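Local coordinates for peptidase M28 (Shewanella amazonensis SB2B, PDB 3IIB), which probably acts as a zinc-dependent metallopeptidase of family M28, cleaving dipeptides or C-terminal residues at a two-zinc centre, at residues A[114-126]-A[152-164]. Numbering follows the deposited sequence. Where two conformers were deposited one is given.
Sequences DTLQDLQNAEAGS and SGRSRGAVAAAEK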
loop_
_atom_site.group_PDB
_atom_site.type_symbol
_atom_site.label_atom_id
_atom_site.label_comp_id
_atom_site.label_asym_id
_atom_site.label_seq_id
_atom_site.Cartn_x
_atom_site.Cartn_y
_atom_site.Cartn_z
ATOM N N ASP A 114 -16.588 5.383 18.311
ATOM C CA ASP A 114 -16.253 6.360 17.290
ATOM C C ASP A 114 -14.886 6.988 17.533
ATOM O O ASP A 114 -14.184 7.301 16.590
ATOM C CB ASP A 114 -17.246 7.509 17.237
ATOM C CG ASP A 114 -18.645 7.109 16.828
ATOM O OD1 ASP A 114 -18.867 6.062 16.209
ATOM O OD2 ASP A 114 -19.552 7.911 17.132
ATOM N N THR A 115 -14.530 7.201 18.798
ATOM C CA THR A 115 -13.355 7.976 19.176
ATOM C C THR A 115 -12.879 7.513 20.552
ATOM O O THR A 115 -13.619 6.844 21.271
ATOM C CB THR A 115 -13.684 9.480 19.300
ATOM O OG1 THR A 115 -14.615 9.671 20.381
ATOM C CG2 THR A 115 -14.292 10.039 17.983
ATOM N N LEU A 116 -11.633 7.853 20.889
ATOM C CA LEU A 116 -11.109 7.735 22.250
ATOM C C LEU A 116 -12.057 8.338 23.295
ATOM O O LEU A 116 -12.324 7.705 24.317
ATOM C CB LEU A 116 -9.722 8.399 22.352
ATOM C CG LEU A 116 -9.133 8.478 23.773
ATOM C CD1 LEU A 116 -8.793 7.092 24.362
ATOM C CD2 LEU A 116 -7.898 9.392 23.774
ATOM N N GLN A 117 -12.592 9.534 23.039
ATOM C CA GLN A 117 -13.508 10.162 24.000
ATOM C C GLN A 117 -14.729 9.289 24.291
ATOM O O GLN A 117 -15.138 9.141 25.429
ATOM C CB GLN A 117 -13.959 11.539 23.519
ATOM C CG GLN A 117 -14.707 12.356 24.599
ATOM C CD GLN A 117 -13.900 12.540 25.903
ATOM O OE1 GLN A 117 -14.205 11.925 26.937
ATOM N NE2 GLN A 117 -12.865 13.386 25.848
ATOM N N ASP A 118 -15.284 8.679 23.242
ATOM C CA ASP A 118 -16.415 7.770 23.399
ATOM C C ASP A 118 -16.061 6.557 24.246
ATOM O O ASP A 118 -16.821 6.148 25.113
ATOM C CB ASP A 118 -16.949 7.362 22.029
ATOM C CG ASP A 118 -17.632 8.519 21.322
ATOM O OD1 ASP A 118 -18.430 9.227 21.976
ATOM O OD2 ASP A 118 -17.375 8.735 20.128
ATOM N N LEU A 119 -14.871 6.028 24.031
ATOM C CA LEU A 119 -14.364 4.924 24.836
ATOM C C LEU A 119 -14.212 5.359 26.296
ATOM O O LEU A 119 -14.620 4.637 27.214
ATOM C CB LEU A 119 -13.029 4.457 24.275
ATOM C CG LEU A 119 -12.275 3.426 25.082
ATOM C CD1 LEU A 119 -13.155 2.180 25.409
ATOM C CD2 LEU A 119 -10.974 3.056 24.329
ATOM N N GLN A 120 -13.642 6.550 26.487
ATOM C CA GLN A 120 -13.451 7.101 27.841
ATOM C C GLN A 120 -14.793 7.313 28.567
ATOM O O GLN A 120 -14.860 7.196 29.797
ATOM C CB GLN A 120 -12.652 8.406 27.791
ATOM C CG GLN A 120 -11.177 8.213 27.484
ATOM C CD GLN A 120 -10.433 9.498 27.154
ATOM O OE1 GLN A 120 -10.977 10.405 26.511
ATOM N NE2 GLN A 120 -9.151 9.559 27.553
ATOM N N ASN A 121 -15.844 7.623 27.809
ATOM C CA ASN A 121 -17.205 7.762 28.336
ATOM C C ASN A 121 -17.949 6.453 28.609
ATOM O O ASN A 121 -19.020 6.485 29.208
ATOM C CB ASN A 121 -18.074 8.570 27.370
ATOM C CG ASN A 121 -17.624 10.006 27.217
ATOM O OD1 ASN A 121 -16.861 10.521 28.022
ATOM N ND2 ASN A 121 -18.099 10.659 26.167
ATOM N N ALA A 122 -17.415 5.309 28.185
ATOM C CA ALA A 122 -18.108 4.044 28.382
ATOM C C ALA A 122 -18.268 3.744 29.869
ATOM O O ALA A 122 -17.541 4.269 30.697
ATOM C CB ALA A 122 -17.348 2.882 27.674
ATOM N N GLU A 123 -19.232 2.895 30.186
ATOM C CA GLU A 123 -19.512 2.546 31.559
ATOM C C GLU A 123 -18.443 1.579 32.045
ATOM O O GLU A 123 -18.032 0.697 31.314
ATOM C CB GLU A 123 -20.873 1.876 31.663
ATOM C CG GLU A 123 -22.045 2.714 31.158
ATOM C CD GLU A 123 -22.635 3.593 32.236
ATOM O OE1 GLU A 123 -22.170 4.746 32.404
ATOM O OE2 GLU A 123 -23.574 3.123 32.913
ATOM N N ALA A 124 -18.030 1.726 33.299
ATOM C CA ALA A 124 -17.100 0.769 33.900
ATOM C C ALA A 124 -17.665 -0.640 33.798
ATOM O O ALA A 124 -18.861 -0.851 33.895
ATOM C CB ALA A 124 -16.799 1.133 35.356
ATOM N N GLY A 125 -16.793 -1.597 33.520
ATOM C CA GLY A 125 -17.191 -2.987 33.359
ATOM C C GLY A 125 -17.768 -3.368 32.011
ATOM O O GLY A 125 -17.983 -4.539 31.762
ATOM N N SER A 126 -18.074 -2.386 31.160
ATOM C CA SER A 126 -18.796 -2.654 29.929
ATOM C C SER A 126 -17.941 -3.417 28.923
ATOM O O SER A 126 -18.481 -4.101 28.054
ATOM C CB SER A 126 -19.336 -1.371 29.292
ATOM O OG SER A 126 -18.316 -0.463 28.937
ATOM N N SER A 152 -4.434 10.469 19.674
ATOM C CA SER A 152 -4.563 10.070 21.080
ATOM C C SER A 152 -5.231 8.710 21.253
ATOM O O SER A 152 -4.938 8.013 22.219
ATOM C CB SER A 152 -5.244 11.173 21.898
ATOM O OG SER A 152 -6.558 11.402 21.422
ATOM N N GLY A 153 -6.057 8.300 20.287
ATOM C CA GLY A 153 -6.588 6.935 20.267
ATOM C C GLY A 153 -5.477 5.906 20.330
ATOM O O GLY A 153 -5.616 4.876 20.997
ATOM N N ARG A 154 -4.383 6.178 19.624
ATOM C CA ARG A 154 -3.239 5.297 19.635
ATOM C C ARG A 154 -2.440 5.431 20.938
ATOM O O ARG A 154 -2.061 4.431 21.567
ATOM C CB ARG A 154 -2.320 5.573 18.422
ATOM C CG ARG A 154 -1.187 4.562 18.260
ATOM C CD ARG A 154 -0.106 5.088 17.334
ATOM N NE ARG A 154 0.655 6.091 18.050
ATOM C CZ ARG A 154 1.098 7.232 17.526
ATOM N NH1 ARG A 154 0.891 7.537 16.257
ATOM N NH2 ARG A 154 1.739 8.084 18.291
ATOM N N SER A 155 -2.153 6.665 21.317
ATOM C CA SER A 155 -1.350 6.953 22.529
ATOM C C SER A 155 -1.996 6.482 23.831
ATOM O O SER A 155 -1.321 5.957 24.739
ATOM C CB SER A 155 -1.105 8.451 22.653
ATOM O OG SER A 155 -0.470 8.959 21.508
ATOM N N ARG A 156 -3.309 6.675 23.932
ATOM C CA ARG A 156 -4.017 6.491 25.210
ATOM C C ARG A 156 -5.163 5.498 25.251
ATOM O O ARG A 156 -5.765 5.294 26.313
ATOM C CB ARG A 156 -4.509 7.863 25.641
ATOM C CG ARG A 156 -3.328 8.812 25.868
ATOM C CD ARG A 156 -3.674 9.933 26.812
ATOM N NE ARG A 156 -4.651 10.843 26.235
ATOM C CZ ARG A 156 -4.382 11.784 25.326
ATOM N NH1 ARG A 156 -3.153 11.944 24.841
ATOM N NH2 ARG A 156 -5.366 12.570 24.884
ATOM N N GLY A 157 -5.449 4.863 24.100
ATOM C CA GLY A 157 -6.580 3.965 23.968
ATOM C C GLY A 157 -6.447 2.738 24.832
ATOM O O GLY A 157 -7.411 2.295 25.403
ATOM N N ALA A 158 -5.259 2.147 24.917
ATOM C CA ALA A 158 -5.123 0.915 25.686
ATOM C C ALA A 158 -5.429 1.155 27.180
ATOM O O ALA A 158 -6.025 0.299 27.862
ATOM C CB ALA A 158 -3.713 0.265 25.471
ATOM N N VAL A 159 -5.046 2.317 27.686
ATOM C CA VAL A 159 -5.365 2.654 29.066
ATOM C C VAL A 159 -6.883 2.797 29.257
ATOM O O VAL A 159 -7.480 2.168 30.131
ATOM C CB VAL A 159 -4.651 3.902 29.530
ATOM C CG1 VAL A 159 -5.188 4.345 30.942
ATOM C CG2 VAL A 159 -3.151 3.676 29.560
ATOM N N ALA A 160 -7.506 3.600 28.404
ATOM C CA ALA A 160 -8.946 3.839 28.521
ATOM C C ALA A 160 -9.753 2.540 28.378
ATOM O O ALA A 160 -10.729 2.338 29.096
ATOM C CB ALA A 160 -9.395 4.884 27.475
ATOM N N ALA A 161 -9.334 1.657 27.473
ATOM C CA ALA A 161 -10.025 0.397 27.276
ATOM C C ALA A 161 -9.864 -0.519 28.487
ATOM O O ALA A 161 -10.824 -1.099 28.957
ATOM C CB ALA A 161 -9.528 -0.300 26.019
ATOM N N ALA A 162 -8.646 -0.638 29.009
ATOM C CA ALA A 162 -8.409 -1.461 30.225
ATOM C C ALA A 162 -9.218 -0.996 31.432
ATOM O O ALA A 162 -9.734 -1.832 32.185
ATOM C CB ALA A 162 -6.925 -1.532 30.597
ATOM N N GLU A 163 -9.375 0.310 31.577
ATOM C CA GLU A 163 -10.202 0.902 32.632
ATOM C C GLU A 163 -11.635 0.434 32.598
ATOM O O GLU A 163 -12.281 0.355 33.638
ATOM C CB GLU A 163 -10.133 2.442 32.599
ATOM C CG GLU A 163 -8.780 2.936 33.012
ATOM C CD GLU A 163 -8.641 4.446 32.940
ATOM O OE1 GLU A 163 -9.233 5.082 32.027
ATOM O OE2 GLU A 163 -7.927 4.998 33.799
ATOM N N LYS A 164 -12.107 0.069 31.407
ATOM C CA LYS A 164 -13.480 -0.403 31.220
ATOM C C LYS A 164 -13.595 -1.899 31.199
ATOM O O LYS A 164 -14.698 -2.429 31.023
ATOM C CB LYS A 164 -14.059 0.155 29.934
ATOM C CG LYS A 164 -13.855 1.606 29.798
ATOM C CD LYS A 164 -14.684 2.428 30.766
ATOM C CE LYS A 164 -14.292 3.901 30.688
ATOM N NZ LYS A 164 -15.071 4.715 31.658
HETATM O O HOH W 1 -14.230 -1.472 34.461
#
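Leu116 is the main bump of this interface, a knob set into a hole formed by Ser152, Gly153, Gly157 and Ala160 of the neighbouring helix. Its CG, anti to the backbone N (chi1 174°), is carried toward helix 152-163, and from there the two methyls part: Leu116 CD1 settles 3.9 Å from Gly157 CA and against the methyl of Ala160, while Leu116 CD2 rests 3.4 Å from Ser152 OG and also touches Arg156 CB. Gly153 and Gly157 have no side chains, which leaves room for Leu116 to approach the backbone, its CB 4.0 Å from Gly153 CA. One turn on, Leu119 pushes CD2 into the groove between Gly157 O and Ala161, 4.0 Å from Ala161 CB. Ala160 CB is the bump in return, touching both leucines and 3.8 Å from Gln120 CG.

At the C-terminal end of helix 152-163, the Lys164 side chain bends (chi2 -70°) and then extends toward the carbonyls of residues 120-122. Lys164 NZ gives hydrogen bonds to Ala122 O at 2.7 Å and to Gln120 O at 3.1 Å, the latter from above the carbonyl plane, while Lys164 CD touches the methyl of Ala122. Replacing Lys164 by an alanine is likely to leave the carbonyls of Gln120 and Ala122 without the amine they share. A water joins Gly125 N to Glu163 O farther along.

Leu119 also touches Phe113 and Ile134, on strands 106-113 and 131-134. Helices 116-120 and 145-163 are the connections of two successive beta-alpha-beta crossovers through parallel strands 106-113, 131-134 and 168-172, their segments side by side at 20° on one face of the sheet.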